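3-chlorocatechol 1,2-dioxygenase (Rhodococcus opacus, PDB 2BOY) probably catalyses the iron(III)-dependent intradiol cleavage of catechol and chlorocatechol rings by dioxygen in the breakdown of chlorinated aromatics. Local coordinates at residues S72-P77 and T205-F210; M92-D97 and T158-V163; V120-W125 and I149-N154. One frame throughout, in Å; residues are numbered along the deposited sequence.

How the contacts relate
Contact 1 lies near the centre of the chain and takes part in the benzhydroxamic acid pocket, whereas the centres of contacts 2 and 3 lie about 18 Å from that of the chain; both are largely buried but end in an exposed arginine. All three reach the same sheet. Contacts 1 and 2 each set an irregular segment of the run between helix 56-64 and strand 102-110 against a strand; contact 3 pairs two strand ends. A backbone bond, a glutamine amide bond and two bridging waters mark contact 1, methionine packing dominates contact 2, and backbone pairing contact 3. Contacts 2 and 3 touch through Met92 and Leu159 on Met124, contacts 1 and 3 through Gln75 on Trp125.

Contact 1: S72-P77 and T205-F210. With BHO (benzhydroxamic acid), chain J.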
loop_
_atom_site.group_PDB
_atom_site.type_symbol
_atom_site.label_atom_id
_atom_site.label_comp_id
_atom_site.label_asym_id
_atom_site.label_seq_id
_atom_site.Cartn_x
_atom_site.Cartn_y
_atom_site.Cartn_z
ATOM N N SER A 72 -20.658 -16.452 6.895
ATOM C CA SER A 72 -19.938 -15.356 7.562
ATOM C C SER A 72 -19.668 -14.275 6.532
ATOM O O SER A 72 -19.830 -14.527 5.338
ATOM C CB SER A 72 -18.587 -15.857 8.100
ATOM O OG SER A 72 -17.908 -16.522 7.049
ATOM N N SER A 73 -19.191 -13.104 6.987
ATOM C CA SER A 73 -18.767 -12.057 6.052
ATOM C C SER A 73 -17.698 -11.150 6.646
ATOM O O SER A 73 -17.290 -11.349 7.803
ATOM C CB SER A 73 -19.960 -11.240 5.553
ATOM O OG SER A 73 -19.547 -10.459 4.424
ATOM N N ILE A 74 -17.229 -10.161 5.877
ATOM C CA ILE A 74 -16.201 -9.256 6.409
ATOM C C ILE A 74 -16.731 -8.499 7.607
ATOM O O ILE A 74 -17.944 -8.270 7.724
ATOM C CB ILE A 74 -15.641 -8.269 5.355
ATOM C CG1 ILE A 74 -16.724 -7.244 4.934
ATOM C CG2 ILE A 74 -15.094 -9.018 4.089
ATOM C CD1 ILE A 74 -16.172 -6.135 4.035
ATOM N N GLN A 75 -15.826 -8.075 8.481
ATOM C CA GLN A 75 -16.204 -7.162 9.560
ATOM C C GLN A 75 -16.323 -5.705 9.050
ATOM O O GLN A 75 -17.187 -4.936 9.496
ATOM C CB GLN A 75 -15.131 -7.192 10.655
ATOM C CG GLN A 75 -15.527 -6.331 11.877
ATOM C CD GLN A 75 -14.570 -6.435 13.021
ATOM O OE1 GLN A 75 -14.034 -5.412 13.482
ATOM N NE2 GLN A 75 -14.319 -7.649 13.486
ATOM N N GLY A 76 -15.411 -5.313 8.164
ATOM C CA GLY A 76 -15.294 -3.906 7.775
ATOM C C GLY A 76 -14.651 -3.083 8.906
ATOM O O GLY A 76 -14.298 -3.617 9.986
ATOM N N PRO A 77 -14.451 -1.790 8.673
ATOM C CA PRO A 77 -13.640 -0.957 9.576
ATOM C C PRO A 77 -14.407 -0.131 10.593
ATOM O O PRO A 77 -13.770 0.665 11.314
ATOM C CB PRO A 77 -12.926 0.003 8.583
ATOM C CG PRO A 77 -14.012 0.277 7.573
ATOM C CD PRO A 77 -14.785 -1.074 7.417
ATOM N N THR A 205 -18.777 -13.682 12.669
ATOM C CA THR A 205 -18.938 -12.324 12.119
ATOM C C THR A 205 -19.618 -12.367 10.788
ATOM O O THR A 205 -19.165 -13.051 9.868
ATOM C CB THR A 205 -17.562 -11.683 11.988
ATOM O OG1 THR A 205 -17.021 -11.504 13.308
ATOM C CG2 THR A 205 -17.687 -10.194 11.403
ATOM N N THR A 206 -20.677 -11.563 10.618
ATOM C CA THR A 206 -21.390 -11.647 9.364
ATOM C C THR A 206 -22.167 -10.343 9.096
ATOM O O THR A 206 -22.115 -9.407 9.896
ATOM C CB THR A 206 -22.306 -12.928 9.366
ATOM O OG1 THR A 206 -22.796 -13.204 8.045
ATOM C CG2 THR A 206 -23.559 -12.796 10.267
ATOM N N GLN A 207 -22.845 -10.307 7.963
ATOM C CA GLN A 207 -23.632 -9.128 7.551
ATOM C C GLN A 207 -24.884 -9.658 6.918
ATOM O O GLN A 207 -24.839 -10.694 6.253
ATOM C CB GLN A 207 -22.898 -8.378 6.454
ATOM C CG GLN A 207 -21.641 -7.682 6.948
ATOM C CD GLN A 207 -21.112 -6.659 5.983
ATOM O OE1 GLN A 207 -21.878 -5.984 5.281
ATOM N NE2 GLN A 207 -19.799 -6.520 5.960
ATOM N N LEU A 208 -25.990 -8.925 7.036
ATOM C CA LEU A 208 -27.201 -9.361 6.320
ATOM C C LEU A 208 -27.661 -8.203 5.441
ATOM O O LEU A 208 -27.619 -7.078 5.880
ATOM C CB LEU A 208 -28.304 -9.754 7.323
ATOM C CG LEU A 208 -27.895 -10.957 8.205
ATOM C CD1 LEU A 208 -28.878 -11.200 9.346
ATOM C CD2 LEU A 208 -27.717 -12.228 7.350
ATOM N N TYR A 209 -28.053 -8.507 4.217
ATOM C CA TYR A 209 -28.405 -7.538 3.180
ATOM C C TYR A 209 -29.888 -7.700 2.858
ATOM O O TYR A 209 -30.524 -8.609 3.360
ATOM C CB TYR A 209 -27.602 -7.847 1.933
ATOM C CG TYR A 209 -26.106 -7.870 2.169
ATOM C CD1 TYR A 209 -25.445 -9.064 2.433
ATOM C CD2 TYR A 209 -25.361 -6.683 2.117
ATOM C CE1 TYR A 209 -24.078 -9.082 2.671
ATOM C CE2 TYR A 209 -23.987 -6.690 2.356
ATOM C CZ TYR A 209 -23.362 -7.893 2.626
ATOM O OH TYR A 209 -22.002 -7.920 2.839
ATOM N N PHE A 210 -30.451 -6.809 2.051
ATOM C CA PHE A 210 -31.910 -6.806 1.766
ATOM C C PHE A 210 -32.092 -7.152 0.291
ATOM O O PHE A 210 -31.523 -6.470 -0.564
ATOM C CB PHE A 210 -32.471 -5.449 2.131
ATOM C CG PHE A 210 -32.286 -5.113 3.573
ATOM C CD1 PHE A 210 -31.193 -4.372 4.002
ATOM C CD2 PHE A 210 -33.160 -5.627 4.528
ATOM C CE1 PHE A 210 -31.005 -4.122 5.331
ATOM C CE2 PHE A 210 -32.970 -5.368 5.870
ATOM C CZ PHE A 210 -31.891 -4.614 6.270
HETATM C C1 BHO J . -17.658 -1.441 5.259
HETATM C C2 BHO J . -16.821 -2.492 4.647
HETATM C C3 BHO J . -15.711 -2.108 3.892
HETATM C C4 BHO J . -15.439 -0.741 3.718
HETATM C C5 BHO J . -16.239 0.233 4.291
HETATM C C6 BHO J . -17.359 -0.104 5.053
HETATM C C BHO J . -18.845 -1.857 6.070
HETATM O O1 BHO J . -19.345 -2.897 5.789
HETATM N N BHO J . -19.416 -1.161 7.032
HETATM O O2 BHO J . -18.805 -0.619 7.967
HETATM O O HOH W 1 -19.731 -7.578 9.898
HETATM O O HOH W 2 -14.760 -10.170 13.519
#
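Gln207 reaches from strand 204-210 across to the loop at Ser73 and Ile74. Its CB lies 4.2 Å from Ser73 CB. CG, anti to the carbonyl carbon (chi1 -70°), meets the same Ser73 CB and approaches Ile74 O, and the chain then runs on extended. At the tip NE2 donates to Ile74 O over 3.1 Å; the N-H...O angle is nearly straight (177°), and the acceptor lies in the amide plane, although the donor stands well above the plane of the Ile74 carbonyl. NE2 also lies 3.3 Å from Ile74 CG1, where the two side chains cross obliquely. Gln207 NE2 is 3.7 Å from BHO O1 of benzhydroxamic acid. The other tip atom, OE1, accepts from Arg188, so both ends of the amide are engaged and its flip is probably fixed. This is the active-site wall of an intradiol dioxygenase: Gln207 packs against the iron ligands His191 and His193, and the loop carries Ile74, Gly76 and Pro77 to the bound benzhydroxamic acid. Ile74 CD1 touches BHO C2 at 3.8 Å, while Pro77 CD comes to 3.6 Å from BHO C1. At Gly76 a side chain would run into the ring. Ile74 O takes a second bond, from water 1, which also donates to Thr206 O. Further back, Ser73 N donates to Thr205 O (2.9 Å, 167°), and Ser73 OG turns to Ala223 O. Towards the partly exposed end Thr205 CG2 packs 3.8 Å from Gln75 CA, and water 2 links Gln75 NE2 to Thr205 OG1.

Contact 2: M92-D97 and T158-V163; sequences MPMRDD and TLRTIV
Met92 packs closely against Thr161 on strand 156-162. The two side chains lie side by side and point the same way, with Met92 CG only 3.5 Å from Thr161 CB, tighter than usual for two carbons. CG stands beside the backbone N (chi1 -67°), and the bend at chi2 (-62°) brings Met92 SD to Leu159, 3.9 Å from its CD1. This buried side continues onto Met124 of strand 121-125. A backbone bond, Met92 N to Arg160 O at 2.9 Å and nearly along the C=O axis, pins the irregular segment 92-97 to the strand in the dioxygenase sheet. Thr161 OG1, beside the methionine, is satisfied by Gln126.

Met94 leads to the looser side. Its SD still meets Ile162 CD1 closely, at 3.4 Å, but its methyl CE stands farther off, 4.0 Å from Arg160 O. The same CE lies over one face of the Arg160 guanidinium, 4.3 Å from NH2, where the arginine is exposed to solvent. Apart from the one backbone bond, the contact relies on thioethers and aliphatic carbons, which implies that across these two segments close packing, rather than charge pairing, probably does most of the holding.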
loop_
_atom_site.group_PDB
_atom_site.type_symbol
_atom_site.label_atom_id
_atom_site.label_comp_id
_atom_site.label_asym_id
_atom_site.label_seq_id
_atom_site.Cartn_x
_atom_site.Cartn_y
_atom_site.Cartn_z
ATOM N N MET A 92 -32.880 -0.715 18.795
ATOM C CA MET A 92 -31.595 -0.090 18.520
ATOM C C MET A 92 -31.633 1.390 18.920
ATOM O O MET A 92 -32.720 2.008 18.819
ATOM C CB MET A 92 -31.237 -0.204 17.027
ATOM C CG MET A 92 -30.966 -1.672 16.526
ATOM S SD MET A 92 -29.543 -2.421 17.359
ATOM C CE MET A 92 -28.193 -1.646 16.504
ATOM N N PRO A 93 -30.511 1.938 19.414
ATOM C CA PRO A 93 -30.474 3.354 19.825
ATOM C C PRO A 93 -30.763 4.282 18.662
ATOM O O PRO A 93 -30.063 4.234 17.629
ATOM C CB PRO A 93 -29.066 3.535 20.417
ATOM C CG PRO A 93 -28.693 2.111 20.947
ATOM C CD PRO A 93 -29.257 1.221 19.778
ATOM N N MET A 94 -31.875 5.037 18.798
ATOM C CA MET A 94 -32.349 5.887 17.723
ATOM C C MET A 94 -32.783 7.235 18.314
ATOM O O MET A 94 -33.166 7.313 19.482
ATOM C CB MET A 94 -33.562 5.224 17.049
ATOM C CG MET A 94 -33.180 4.025 16.238
ATOM S SD MET A 94 -34.527 3.270 15.379
ATOM C CE MET A 94 -35.272 2.372 16.692
ATOM N N ARG A 95 -32.746 8.276 17.498
ATOM C CA ARG A 95 -33.149 9.598 17.972
ATOM C C ARG A 95 -34.668 9.660 18.059
ATOM O O ARG A 95 -35.343 8.883 17.394
ATOM C CB ARG A 95 -32.636 10.678 17.019
ATOM C CG ARG A 95 -31.095 10.824 17.160
ATOM C CD ARG A 95 -30.418 11.460 15.964
ATOM N NE ARG A 95 -30.381 10.622 14.756
ATOM C CZ ARG A 95 -29.647 10.926 13.690
ATOM N NH1 ARG A 95 -28.915 12.043 13.684
ATOM N NH2 ARG A 95 -29.637 10.147 12.623
ATOM N N ASP A 96 -35.209 10.594 18.857
ATOM C CA ASP A 96 -36.674 10.695 18.962
ATOM C C ASP A 96 -37.372 10.989 17.634
ATOM O O ASP A 96 -38.577 10.735 17.499
ATOM C CB ASP A 96 -37.196 11.668 20.043
ATOM C CG ASP A 96 -36.516 13.028 20.047
ATOM O OD1 ASP A 96 -35.984 13.491 19.018
ATOM O OD2 ASP A 96 -36.507 13.736 21.082
ATOM N N ASP A 97 -36.646 11.491 16.654
ATOM C CA ASP A 97 -37.261 11.769 15.351
ATOM C C ASP A 97 -36.565 11.010 14.222
ATOM O O ASP A 97 -36.503 11.473 13.079
ATOM C CB ASP A 97 -37.280 13.283 15.074
ATOM C CG ASP A 97 -35.893 13.898 15.017
ATOM O OD1 ASP A 97 -34.858 13.180 15.253
ATOM O OD2 ASP A 97 -35.741 15.113 14.764
ATOM N N THR A 158 -36.203 -10.531 19.260
ATOM C CA THR A 158 -36.895 -9.667 18.321
ATOM C C THR A 158 -36.230 -8.338 18.496
ATOM O O THR A 158 -36.044 -7.887 19.643
ATOM C CB THR A 158 -38.389 -9.560 18.727
ATOM O OG1 THR A 158 -39.042 -10.824 18.486
ATOM C CG2 THR A 158 -39.134 -8.586 17.819
ATOM N N LEU A 159 -35.870 -7.700 17.385
ATOM C CA LEU A 159 -35.131 -6.432 17.449
ATOM C C LEU A 159 -35.837 -5.398 16.582
ATOM O O LEU A 159 -36.136 -5.679 15.408
ATOM C CB LEU A 159 -33.674 -6.650 16.990
ATOM C CG LEU A 159 -32.748 -5.403 16.889
ATOM C CD1 LEU A 159 -32.565 -4.773 18.252
ATOM C CD2 LEU A 159 -31.398 -5.772 16.283
ATOM N N ARG A 160 -36.108 -4.216 17.156
ATOM C CA ARG A 160 -36.664 -3.121 16.374
ATOM C C ARG A 160 -35.577 -2.121 15.942
ATOM O O ARG A 160 -34.783 -1.636 16.752
ATOM C CB ARG A 160 -37.756 -2.378 17.157
ATOM C CG ARG A 160 -38.295 -1.156 16.438
ATOM C CD ARG A 160 -39.532 -0.500 17.085
ATOM N NE ARG A 160 -39.387 0.966 17.073
ATOM C CZ ARG A 160 -39.420 1.744 18.169
ATOM N NH1 ARG A 160 -39.628 1.208 19.368
ATOM N NH2 ARG A 160 -39.261 3.068 18.072
ATOM N N THR A 161 -35.573 -1.791 14.666
ATOM C CA THR A 161 -34.635 -0.822 14.168
ATOM C C THR A 161 -35.262 -0.135 12.960
ATOM O O THR A 161 -36.498 -0.109 12.834
ATOM C CB THR A 161 -33.275 -1.519 13.912
ATOM O OG1 THR A 161 -32.327 -0.568 13.502
ATOM C CG2 THR A 161 -33.343 -2.573 12.783
ATOM N N ILE A 162 -34.434 0.485 12.136
ATOM C CA ILE A 162 -34.873 1.123 10.911
ATOM C C ILE A 162 -34.070 0.473 9.795
ATOM O O ILE A 162 -32.987 -0.034 10.064
ATOM C CB ILE A 162 -34.674 2.662 11.079
ATOM C CG1 ILE A 162 -35.994 3.252 11.613
ATOM C CG2 ILE A 162 -34.234 3.344 9.809
ATOM C CD1 ILE A 162 -35.817 4.492 12.485
ATOM N N VAL A 163 -34.621 0.386 8.586
ATOM C CA VAL A 163 -33.854 -0.143 7.440
ATOM C C VAL A 163 -32.699 0.793 7.124
ATOM O O VAL A 163 -32.937 1.977 6.839
ATOM C CB VAL A 163 -34.751 -0.367 6.186
ATOM C CG1 VAL A 163 -33.951 -0.992 5.051
ATOM C CG2 VAL A 163 -35.939 -1.271 6.536
#

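Contact 3: V120-W125 and I149-N154; sequences VLLDMW and IRTDEN
Arg150 lays one face of its guanidinium against Leu121: in the conformer described, methyl CD1 sits 3.7 Å above the plane, over its centre, though Leu121 has a second conformer and the exact fit is therefore doubtful. The two side chains run side by side and point the same way on the exposed face of the sheet. NH1 of the guanidinium forms a salt bridge with Asp119. The indole of Trp125, at the far end of the strand and away from 149-154, stacks on the ring of the iron ligand His193, with Phe79 meeting it at a steep angle.

Between these ends strands 121-125 and 146-150 run antiparallel in the curled sheet of the intradiol dioxygenase, with strand 187-197 along the other edge of 121-125. Leu122 and Ile149 form a hydrogen-bonded pair: Leu122 N donates to Ile149 O at 2.8 Å, and Ile149 N returns a bond to Leu122 O at 3.0 Å. Leu121 and Arg150 form the adjoining non-hydrogen-bonded pair, where Arg150 CA makes a C-H...O contact with Val120 O. On the buried face Leu122 CB rests 3.9 Å from Ile149 CG1, and Phe157 packs on both residues.

Past the end of the strand pairing, Thr151 N donates to Val120 O. The Thr151 hydroxyl, set between the backbone N and the carbonyl carbon (chi1 55°), accepts from Val120 N at 3.0 Å and is also bonded to Leu117 O. An alanine here would probably leave Val120 N and Leu117 O without this mate and open a gap beside Leu122. Thr151 CG2 meets Leu122 CD1 at 4.0 Å, the two side chains crossing at about a right angle, before the chain leaves the strand through an Asx turn at Asp152.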
loop_
_atom_site.group_PDB
_atom_site.type_symbol
_atom_site.label_atom_id
_atom_site.label_comp_id
_atom_site.label_asym_id
_atom_site.label_seq_id
_atom_site.Cartn_x
_atom_site.Cartn_y
_atom_site.Cartn_z
ATOM N N VAL A 120 -26.687 -16.394 23.829
ATOM C CA VAL A 120 -25.726 -15.969 22.814
ATOM C C VAL A 120 -25.724 -14.457 22.845
ATOM O O VAL A 120 -26.798 -13.848 22.954
ATOM C CB VAL A 120 -26.125 -16.496 21.396
ATOM C CG1 VAL A 120 -25.194 -15.964 20.304
ATOM C CG2 VAL A 120 -26.142 -18.045 21.400
ATOM N N LEU A 121 -24.528 -13.859 22.790
ATOM C CA LEU A 121 -24.420 -12.403 22.812
ATOM C C LEU A 121 -24.230 -11.967 21.374
ATOM O O LEU A 121 -23.406 -12.561 20.647
ATOM C CB LEU A 121 -23.235 -11.920 23.677
ATOM C CG LEU A 121 -23.241 -11.910 25.230
ATOM C CD1 LEU A 121 -24.326 -12.739 25.920
ATOM C CD2 LEU A 121 -21.866 -12.284 25.805
ATOM N N LEU A 122 -25.016 -10.979 20.948
ATOM C CA LEU A 122 -24.896 -10.456 19.576
ATOM C C LEU A 122 -24.644 -8.964 19.650
ATOM O O LEU A 122 -25.359 -8.251 20.360
ATOM C CB LEU A 122 -26.163 -10.719 18.728
ATOM C CG LEU A 122 -26.585 -12.165 18.432
ATOM C CD1 LEU A 122 -27.514 -12.660 19.543
ATOM C CD2 LEU A 122 -27.245 -12.283 17.101
ATOM N N ASP A 123 -23.610 -8.510 18.946
ATOM C CA ASP A 123 -23.282 -7.115 18.821
ATOM C C ASP A 123 -23.756 -6.736 17.427
ATOM O O ASP A 123 -23.306 -7.335 16.458
ATOM C CB ASP A 123 -21.763 -6.962 18.885
ATOM C CG ASP A 123 -21.319 -5.854 19.801
ATOM O OD1 ASP A 123 -20.384 -6.055 20.581
ATOM O OD2 ASP A 123 -21.823 -4.727 19.808
ATOM N N MET A 124 -24.602 -5.721 17.295
ATOM C CA MET A 124 -25.090 -5.344 15.946
ATOM C C MET A 124 -24.826 -3.878 15.701
ATOM O O MET A 124 -24.945 -3.092 16.626
ATOM C CB MET A 124 -26.577 -5.654 15.827
ATOM C CG MET A 124 -27.120 -5.752 14.379
ATOM S SD MET A 124 -27.498 -4.135 13.552
ATOM C CE MET A 124 -29.270 -3.963 13.837
ATOM N N TRP A 125 -24.339 -3.535 14.506
ATOM C CA TRP A 125 -24.184 -2.127 14.144
ATOM C C TRP A 125 -24.614 -1.946 12.717
ATOM O O TRP A 125 -24.531 -2.873 11.903
ATOM C CB TRP A 125 -22.747 -1.584 14.403
ATOM C CG TRP A 125 -21.618 -2.166 13.576
ATOM C CD1 TRP A 125 -20.913 -1.523 12.605
ATOM C CD2 TRP A 125 -20.995 -3.470 13.724
ATOM N NE1 TRP A 125 -19.910 -2.332 12.117
ATOM C CE2 TRP A 125 -19.953 -3.547 12.754
ATOM C CE3 TRP A 125 -21.244 -4.590 14.549
ATOM C CZ2 TRP A 125 -19.147 -4.703 12.573
ATOM C CZ3 TRP A 125 -20.450 -5.746 14.379
ATOM C CH2 TRP A 125 -19.418 -5.795 13.384
ATOM N N ILE A 149 -27.485 -7.515 22.274
ATOM C CA ILE A 149 -28.648 -8.272 22.718
ATOM C C ILE A 149 -28.231 -9.715 22.999
ATOM O O ILE A 149 -27.080 -10.122 22.712
ATOM C CB ILE A 149 -29.700 -8.256 21.629
ATOM C CG1 ILE A 149 -29.045 -8.660 20.325
ATOM C CG2 ILE A 149 -30.264 -6.833 21.460
ATOM C CD1 ILE A 149 -29.987 -9.087 19.266
ATOM N N ARG A 150 -29.151 -10.466 23.595
ATOM C CA ARG A 150 -28.889 -11.852 23.989
ATOM C C ARG A 150 -30.037 -12.688 23.456
ATOM O O ARG A 150 -31.172 -12.214 23.490
ATOM C CB ARG A 150 -28.910 -11.984 25.516
ATOM C CG ARG A 150 -27.724 -11.376 26.255
ATOM C CD ARG A 150 -27.985 -11.358 27.770
ATOM N NE ARG A 150 -26.825 -11.716 28.599
ATOM C CZ ARG A 150 -26.533 -12.953 28.990
ATOM N NH1 ARG A 150 -27.271 -13.979 28.587
ATOM N NH2 ARG A 150 -25.480 -13.169 29.772
ATOM N N THR A 151 -29.786 -13.926 23.015
ATOM C CA THR A 151 -30.897 -14.831 22.726
ATOM C C THR A 151 -31.530 -15.257 24.043
ATOM O O THR A 151 -30.820 -15.345 25.087
ATOM C CB THR A 151 -30.464 -16.097 21.963
ATOM O OG1 THR A 151 -29.405 -16.785 22.674
ATOM C CG2 THR A 151 -29.881 -15.718 20.574
ATOM N N ASP A 152 -32.825 -15.564 23.971
ATOM C CA ASP A 152 -33.587 -16.005 25.137
ATOM C C ASP A 152 -33.451 -17.520 25.301
ATOM O O ASP A 152 -32.612 -18.135 24.622
ATOM C CB ASP A 152 -35.055 -15.538 25.030
ATOM C CG ASP A 152 -35.809 -16.146 23.862
ATOM O OD1 ASP A 152 -35.440 -17.242 23.304
ATOM O OD2 ASP A 152 -36.847 -15.565 23.412
ATOM N N GLU A 153 -34.260 -18.127 26.174
ATOM C CA GLU A 153 -34.259 -19.599 26.377
ATOM C C GLU A 153 -34.557 -20.390 25.124
ATOM O O GLU A 153 -34.238 -21.587 25.011
ATOM C CB GLU A 153 -35.361 -19.973 27.378
ATOM C CG GLU A 153 -35.003 -19.567 28.781
ATOM C CD GLU A 153 -36.000 -20.121 29.797
ATOM O OE1 GLU A 153 -37.062 -20.756 29.446
ATOM O OE2 GLU A 153 -35.684 -19.917 30.960
ATOM N N ASN A 154 -35.242 -19.766 24.193
ATOM C CA ASN A 154 -35.546 -20.452 22.956
ATOM C C ASN A 154 -34.577 -20.126 21.839
ATOM O O ASN A 154 -34.825 -20.490 20.709
ATOM C CB ASN A 154 -36.975 -20.142 22.517
ATOM C CG ASN A 154 -37.998 -20.577 23.564
ATOM O OD1 ASN A 154 -37.884 -21.661 24.134
ATOM N ND2 ASN A 154 -38.989 -19.733 23.820
#